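PDB 1V9N: malate dehydrogenase from Pyrococcus horikoshii, which catalyses the NAD(+)-dependent oxidation of (S)-malate to oxaloacetate, as a homodimer of the LDH2/MDH2 oxidoreductase family. Local coordinates for residues R152-P157 with I161-G166; M251-S256 with T263-V268. One frame throughout, in Å; residues are numbered along the deposited sequence.

Interaction 1 (R152-P157 with I161-G166)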
loop_
_atom_site.group_PDB
_atom_site.type_symbol
_atom_site.label_atom_id
_atom_site.label_comp_id
_atom_site.label_asym_id
_atom_site.label_seq_id
_atom_site.Cartn_x
_atom_site.Cartn_y
_atom_site.Cartn_z
ATOM N N ARG A 152 -13.786 11.331 -4.714
ATOM C CA ARG A 152 -14.730 12.118 -3.934
ATOM C C ARG A 152 -14.752 11.584 -2.512
ATOM O O ARG A 152 -14.512 10.398 -2.286
ATOM C CB ARG A 152 -16.134 12.014 -4.539
ATOM C CG ARG A 152 -16.228 12.503 -5.967
ATOM C CD ARG A 152 -17.664 12.481 -6.486
ATOM N NE ARG A 152 -18.252 11.144 -6.439
ATOM C CZ ARG A 152 -19.041 10.704 -5.464
ATOM N NH1 ARG A 152 -19.350 11.498 -4.445
ATOM N NH2 ARG A 152 -19.518 9.465 -5.505
ATOM N N PRO A 153 -15.029 12.452 -1.529
ATOM C CA PRO A 153 -15.073 11.993 -0.136
ATOM C C PRO A 153 -16.239 11.029 0.078
ATOM O O PRO A 153 -17.394 11.369 -0.186
ATOM C CB PRO A 153 -15.227 13.295 0.650
ATOM C CG PRO A 153 -15.973 14.184 -0.308
ATOM C CD PRO A 153 -15.276 13.901 -1.618
ATOM N N LEU A 154 -15.931 9.826 0.553
ATOM C CA LEU A 154 -16.947 8.803 0.781
ATOM C C LEU A 154 -16.660 7.966 2.021
ATOM O O LEU A 154 -17.537 7.251 2.503
ATOM C CB LEU A 154 -17.024 7.862 -0.428
ATOM C CG LEU A 154 -17.567 8.362 -1.769
ATOM C CD1 LEU A 154 -16.884 7.623 -2.910
ATOM C CD2 LEU A 154 -19.068 8.160 -1.818
ATOM N N VAL A 155 -15.437 8.059 2.540
ATOM C CA VAL A 155 -15.034 7.268 3.699
ATOM C C VAL A 155 -14.780 8.113 4.943
ATOM O O VAL A 155 -14.311 9.248 4.849
ATOM C CB VAL A 155 -13.752 6.448 3.379
ATOM C CG1 VAL A 155 -13.438 5.476 4.517
ATOM C CG2 VAL A 155 -13.935 5.699 2.071
ATOM N N ALA A 156 -15.095 7.551 6.107
ATOM C CA ALA A 156 -14.901 8.254 7.370
ATOM C C ALA A 156 -13.609 7.829 8.054
ATOM O O ALA A 156 -13.315 6.637 8.169
ATOM C CB ALA A 156 -16.083 8.000 8.302
ATOM N N PRO A 157 -12.818 8.801 8.520
ATOM C CA PRO A 157 -11.562 8.461 9.191
ATOM C C PRO A 157 -11.862 7.718 10.489
ATOM O O PRO A 157 -12.948 7.864 11.060
ATOM C CB PRO A 157 -10.923 9.826 9.429
ATOM C CG PRO A 157 -12.110 10.717 9.631
ATOM C CD PRO A 157 -13.045 10.256 8.534
ATOM N N ILE A 161 -17.168 10.267 11.737
ATOM C CA ILE A 161 -18.386 9.853 11.052
ATOM C C ILE A 161 -18.657 10.578 9.736
ATOM O O ILE A 161 -19.595 10.233 9.019
ATOM C CB ILE A 161 -19.617 10.031 11.977
ATOM C CG1 ILE A 161 -19.770 11.499 12.374
ATOM C CG2 ILE A 161 -19.447 9.187 13.228
ATOM C CD1 ILE A 161 -20.925 11.760 13.329
ATOM N N GLU A 162 -17.844 11.580 9.418
ATOM C CA GLU A 162 -18.021 12.340 8.179
ATOM C C GLU A 162 -17.368 11.675 6.975
ATOM O O GLU A 162 -16.373 10.968 7.116
ATOM C CB GLU A 162 -17.399 13.726 8.300
ATOM C CG GLU A 162 -18.083 14.698 9.217
ATOM C CD GLU A 162 -17.462 16.076 9.094
ATOM O OE1 GLU A 162 -17.462 16.625 7.970
ATOM O OE2 GLU A 162 -16.967 16.606 10.107
ATOM N N ARG A 163 -17.929 11.914 5.793
ATOM C CA ARG A 163 -17.349 11.394 4.563
ATOM C C ARG A 163 -16.230 12.386 4.272
ATOM O O ARG A 163 -16.497 13.511 3.855
ATOM C CB ARG A 163 -18.331 11.454 3.394
ATOM C CG ARG A 163 -19.530 10.537 3.449
ATOM C CD ARG A 163 -20.282 10.659 2.129
ATOM N NE ARG A 163 -21.480 9.828 2.064
ATOM C CZ ARG A 163 -22.274 9.758 1.000
ATOM N NH1 ARG A 163 -21.996 10.470 -0.086
ATOM N NH2 ARG A 163 -23.346 8.976 1.019
ATOM N N ILE A 164 -14.985 11.993 4.497
ATOM C CA ILE A 164 -13.884 12.910 4.238
ATOM C C ILE A 164 -12.779 12.321 3.379
ATOM O O ILE A 164 -12.129 13.047 2.630
ATOM C CB ILE A 164 -13.295 13.455 5.565
ATOM C CG1 ILE A 164 -14.159 14.622 6.047
ATOM C CG2 ILE A 164 -11.843 13.887 5.382
ATOM C CD1 ILE A 164 -13.557 15.411 7.170
ATOM N N LEU A 165 -12.577 11.010 3.480
ATOM C CA LEU A 165 -11.538 10.333 2.707
ATOM C C LEU A 165 -12.113 9.671 1.455
ATOM O O LEU A 165 -13.295 9.318 1.411
ATOM C CB LEU A 165 -10.857 9.269 3.571
ATOM C CG LEU A 165 -10.313 9.725 4.930
ATOM C CD1 LEU A 165 -9.794 8.518 5.685
ATOM C CD2 LEU A 165 -9.212 10.754 4.735
ATOM N N GLY A 166 -11.271 9.491 0.442
ATOM C CA GLY A 166 -11.729 8.851 -0.778
ATOM C C GLY A 166 -11.531 7.348 -0.707
ATOM O O GLY A 166 -10.847 6.852 0.187
#
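Over one face of the Arg-163 guanidinium lies Leu-154, whose methyl CD2 comes 4.1 Å from Arg-163 NH1, the two side chains passing each other at a slant. The arginine is extended from CG to NE, and its aliphatic part runs along the 152-157 backbone, CB resting on the carbonyl of Pro-153 and CD on CA of Leu-154. Its polar end is bound by carbonyls from another part of the chain: NE by Gly-228 and NH2 by Val-224. The proline ring of Pro-153 sets its CB against two successive carbonyls, 3.5 Å from Arg-163 O. Between the segments, backbone bonding is concentrated on two oxygens. Leu-165 O accepts from Leu-154 N and, at 2.7 Å, from Val-155 N; Val-155 O accepts from Leu-165 N and from Ile-164 N, the latter at 2.8 Å. Each oxygen thus faces two consecutive residues, so a single antiparallel bridge, Val-155 with Leu-165, carries a classic beta bulge in each segment, Leu-154 and Val-155 facing Leu-165, Ile-164 and Leu-165 facing Val-155. Together they join the two arms of the connection between strands 144-149 and 170-174. Val-155 CB also meets Leu-165 CB, 4.0 Å away. Leu-165 has CG anti to its carbonyl carbon (chi1 -53°), and its CD1 extends to Pro-157 CA at 3.9 Å; both residues also pack on Tyr-246 of helix 242-258. Toward the turn, Ala-156 CA approaches Glu-162 O at 3.1 Å in a CA-H...O contact. Glu-162 directs its carboxylate away from this pairing, OE2 accepting from Arg-311 N of the second subunit, while Ala-156 O binds a glycerol, probably from the crystallisation liquor.

Interaction 2 (M251-S256 with T263-V268)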
loop_
_atom_site.group_PDB
_atom_site.type_symbol
_atom_site.label_atom_id
_atom_site.label_comp_id
_atom_site.label_asym_id
_atom_site.label_seq_id
_atom_site.Cartn_x
_atom_site.Cartn_y
_atom_site.Cartn_z
HETATM N N MSE A 251 -2.127 7.715 2.291
HETATM C CA MSE A 251 -0.921 7.516 1.499
HETATM C C MSE A 251 -1.246 7.894 0.059
HETATM O O MSE A 251 -0.504 8.629 -0.584
HETATM C CB MSE A 251 -0.484 6.048 1.564
HETATM C CG MSE A 251 0.680 5.703 0.650
HETATM SE SE MSE A 251 1.224 3.846 0.831
HETATM C CE MSE A 251 -0.008 3.063 -0.409
ATOM N N VAL A 252 -2.375 7.396 -0.438
ATOM C CA VAL A 252 -2.801 7.692 -1.800
ATOM C C VAL A 252 -2.965 9.196 -2.042
ATOM O O VAL A 252 -2.487 9.721 -3.050
ATOM C CB VAL A 252 -4.137 6.993 -2.131
ATOM C CG1 VAL A 252 -4.663 7.478 -3.479
ATOM C CG2 VAL A 252 -3.950 5.494 -2.145
ATOM N N ASP A 253 -3.643 9.884 -1.125
ATOM C CA ASP A 253 -3.865 11.326 -1.261
ATOM C C ASP A 253 -2.568 12.127 -1.146
ATOM O O ASP A 253 -2.408 13.165 -1.785
ATOM C CB ASP A 253 -4.857 11.823 -0.203
ATOM C CG ASP A 253 -6.234 12.113 -0.780
ATOM O OD1 ASP A 253 -6.321 12.757 -1.851
ATOM O OD2 ASP A 253 -7.232 11.715 -0.153
ATOM N N ILE A 254 -1.647 11.652 -0.321
ATOM C CA ILE A 254 -0.378 12.338 -0.147
ATOM C C ILE A 254 0.455 12.206 -1.426
ATOM O O ILE A 254 1.036 13.182 -1.898
ATOM C CB ILE A 254 0.397 11.753 1.059
ATOM C CG1 ILE A 254 -0.335 12.108 2.357
ATOM C CG2 ILE A 254 1.828 12.290 1.087
ATOM C CD1 ILE A 254 0.238 11.438 3.602
ATOM N N LEU A 255 0.484 11.004 -1.998
ATOM C CA LEU A 255 1.255 10.761 -3.216
ATOM C C LEU A 255 0.595 11.345 -4.461
ATOM O O LEU A 255 1.276 11.734 -5.411
ATOM C CB LEU A 255 1.484 9.255 -3.400
ATOM C CG LEU A 255 2.357 8.592 -2.323
ATOM C CD1 LEU A 255 2.400 7.080 -2.538
ATOM C CD2 LEU A 255 3.759 9.175 -2.370
ATOM N N SER A 256 -0.732 11.415 -4.448
ATOM C CA SER A 256 -1.485 11.941 -5.577
ATOM C C SER A 256 -1.834 13.423 -5.455
ATOM O O SER A 256 -1.312 14.253 -6.188
ATOM C CB SER A 256 -2.787 11.149 -5.753
ATOM O OG SER A 256 -2.529 9.774 -5.982
ATOM N N THR A 263 -5.169 18.477 -5.104
ATOM C CA THR A 263 -5.975 18.585 -3.891
ATOM C C THR A 263 -6.296 17.193 -3.364
ATOM O O THR A 263 -6.147 16.203 -4.084
ATOM C CB THR A 263 -7.295 19.370 -4.135
ATOM O OG1 THR A 263 -7.852 19.753 -2.874
ATOM C CG2 THR A 263 -8.314 18.522 -4.879
ATOM N N TRP A 264 -6.728 17.104 -2.109
ATOM C CA TRP A 264 -7.055 15.804 -1.556
ATOM C C TRP A 264 -8.553 15.507 -1.639
ATOM O O TRP A 264 -9.362 16.388 -1.931
ATOM C CB TRP A 264 -6.519 15.670 -0.118
ATOM C CG TRP A 264 -7.040 16.667 0.866
ATOM C CD1 TRP A 264 -6.794 18.002 0.885
ATOM C CD2 TRP A 264 -7.893 16.395 1.984
ATOM N NE1 TRP A 264 -7.441 18.586 1.948
ATOM C CE2 TRP A 264 -8.123 17.620 2.641
ATOM C CE3 TRP A 264 -8.480 15.231 2.498
ATOM C CZ2 TRP A 264 -8.921 17.721 3.787
ATOM C CZ3 TRP A 264 -9.274 15.329 3.640
ATOM C CH2 TRP A 264 -9.484 16.567 4.270
ATOM N N SER A 265 -8.903 14.246 -1.409
ATOM C CA SER A 265 -10.274 13.755 -1.504
ATOM C C SER A 265 -11.422 14.675 -1.103
ATOM O O SER A 265 -12.369 14.863 -1.872
ATOM C CB SER A 265 -10.387 12.443 -0.738
ATOM O OG SER A 265 -9.525 11.486 -1.322
ATOM N N LYS A 266 -11.344 15.240 0.094
ATOM C CA LYS A 266 -12.396 16.118 0.577
ATOM C C LYS A 266 -12.797 17.184 -0.440
ATOM O O LYS A 266 -13.966 17.548 -0.534
ATOM C CB LYS A 266 -11.954 16.787 1.883
ATOM C CG LYS A 266 -13.009 17.693 2.497
ATOM C CD LYS A 266 -12.488 18.373 3.747
ATOM C CE LYS A 266 -13.492 19.400 4.271
ATOM N NZ LYS A 266 -12.963 20.110 5.469
ATOM N N TYR A 267 -11.833 17.669 -1.218
ATOM C CA TYR A 267 -12.112 18.714 -2.192
ATOM C C TYR A 267 -12.253 18.280 -3.645
ATOM O O TYR A 267 -12.363 19.120 -4.537
ATOM C CB TYR A 267 -11.062 19.816 -2.053
ATOM C CG TYR A 267 -11.135 20.474 -0.695
ATOM C CD1 TYR A 267 -12.120 21.419 -0.412
ATOM C CD2 TYR A 267 -10.274 20.090 0.335
ATOM C CE1 TYR A 267 -12.252 21.963 0.868
ATOM C CE2 TYR A 267 -10.397 20.625 1.617
ATOM C CZ TYR A 267 -11.387 21.558 1.877
ATOM O OH TYR A 267 -11.522 22.080 3.142
ATOM N N VAL A 268 -12.261 16.974 -3.883
ATOM C CA VAL A 268 -12.429 16.451 -5.232
ATOM C C VAL A 268 -13.923 16.548 -5.569
ATOM O O VAL A 268 -14.760 16.051 -4.817
ATOM C CB VAL A 268 -11.974 14.968 -5.313
ATOM C CG1 VAL A 268 -12.311 14.384 -6.678
ATOM C CG2 VAL A 268 -10.470 14.870 -5.046
#
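Asp-253 reaches from the helix to Ser-265 with both carboxylate oxygens. The hydroxyl of Ser-265, OG, donates to Asp-253 OD2 over a short 2.6 Å, meeting it on the syn side and 17° out of the carboxylate plane. The backbone Ser-265 N donates to Asp-253 OD1 at 3.0 Å, again syn but further from the plane, at 31°; its second approach, to Asp-253 OD2, is a weak bond of 3.3 Å. Ser-265 OG lies anti to its own carbonyl carbon (chi1 -61°), beside the backbone N, which lets hydroxyl and amide address the same carboxylate. Two asparagines add to the grip: Asn-150 ND2 bonds to Asp-253 OD1, and Asn-168 ND2 to both Asp-253 OD2 and Ser-265 OG. Each acid oxygen therefore has donors from more than one residue, an environment that would probably stabilise a buried negative charge. Helix 242-258 is in this way tied to the connection leading from it to strand 278-285, at residues 264-265, just ahead of a short 3-10 segment, 266-267. Trp-264 brings CB within 3.4 Å of Asp-253 OD1, while its indole turns away from the helix. Lys-266 CB sits over one face of that indole, 3.4 Å above the Trp-264 ring plane and displaced toward the rim of the ring. From the 3-10 segment, Lys-266 NZ forms a salt bridge with Glu-306 OE1 of the second subunit, which also has a hydrogen bond with Tyr-267 OH.

How the interactions relate
Interaction 2 is the more deeply buried and centres on the Asp-253 carboxylate, met by the hydroxyl and amide of Ser-265, whereas interaction 1 is partly buried and is built mainly from backbone hydrogen bonds with apolar packing around them. Interaction 1 pairs two loop segments; interaction 2 fixes a loop to helix 242-258. That helix serves both, since Leu-165 packs on it one to two turns before Asp-253. The contacts also touch directly: Ile-164 CG2 packs on Trp-264 CZ3 at 3.4 Å, and Pro-153 lies against Ser-265. Asn-150 and Asn-168, which bind Asp-253, flank the loop of interaction 1 in sequence. Both contacts also reach the second subunit.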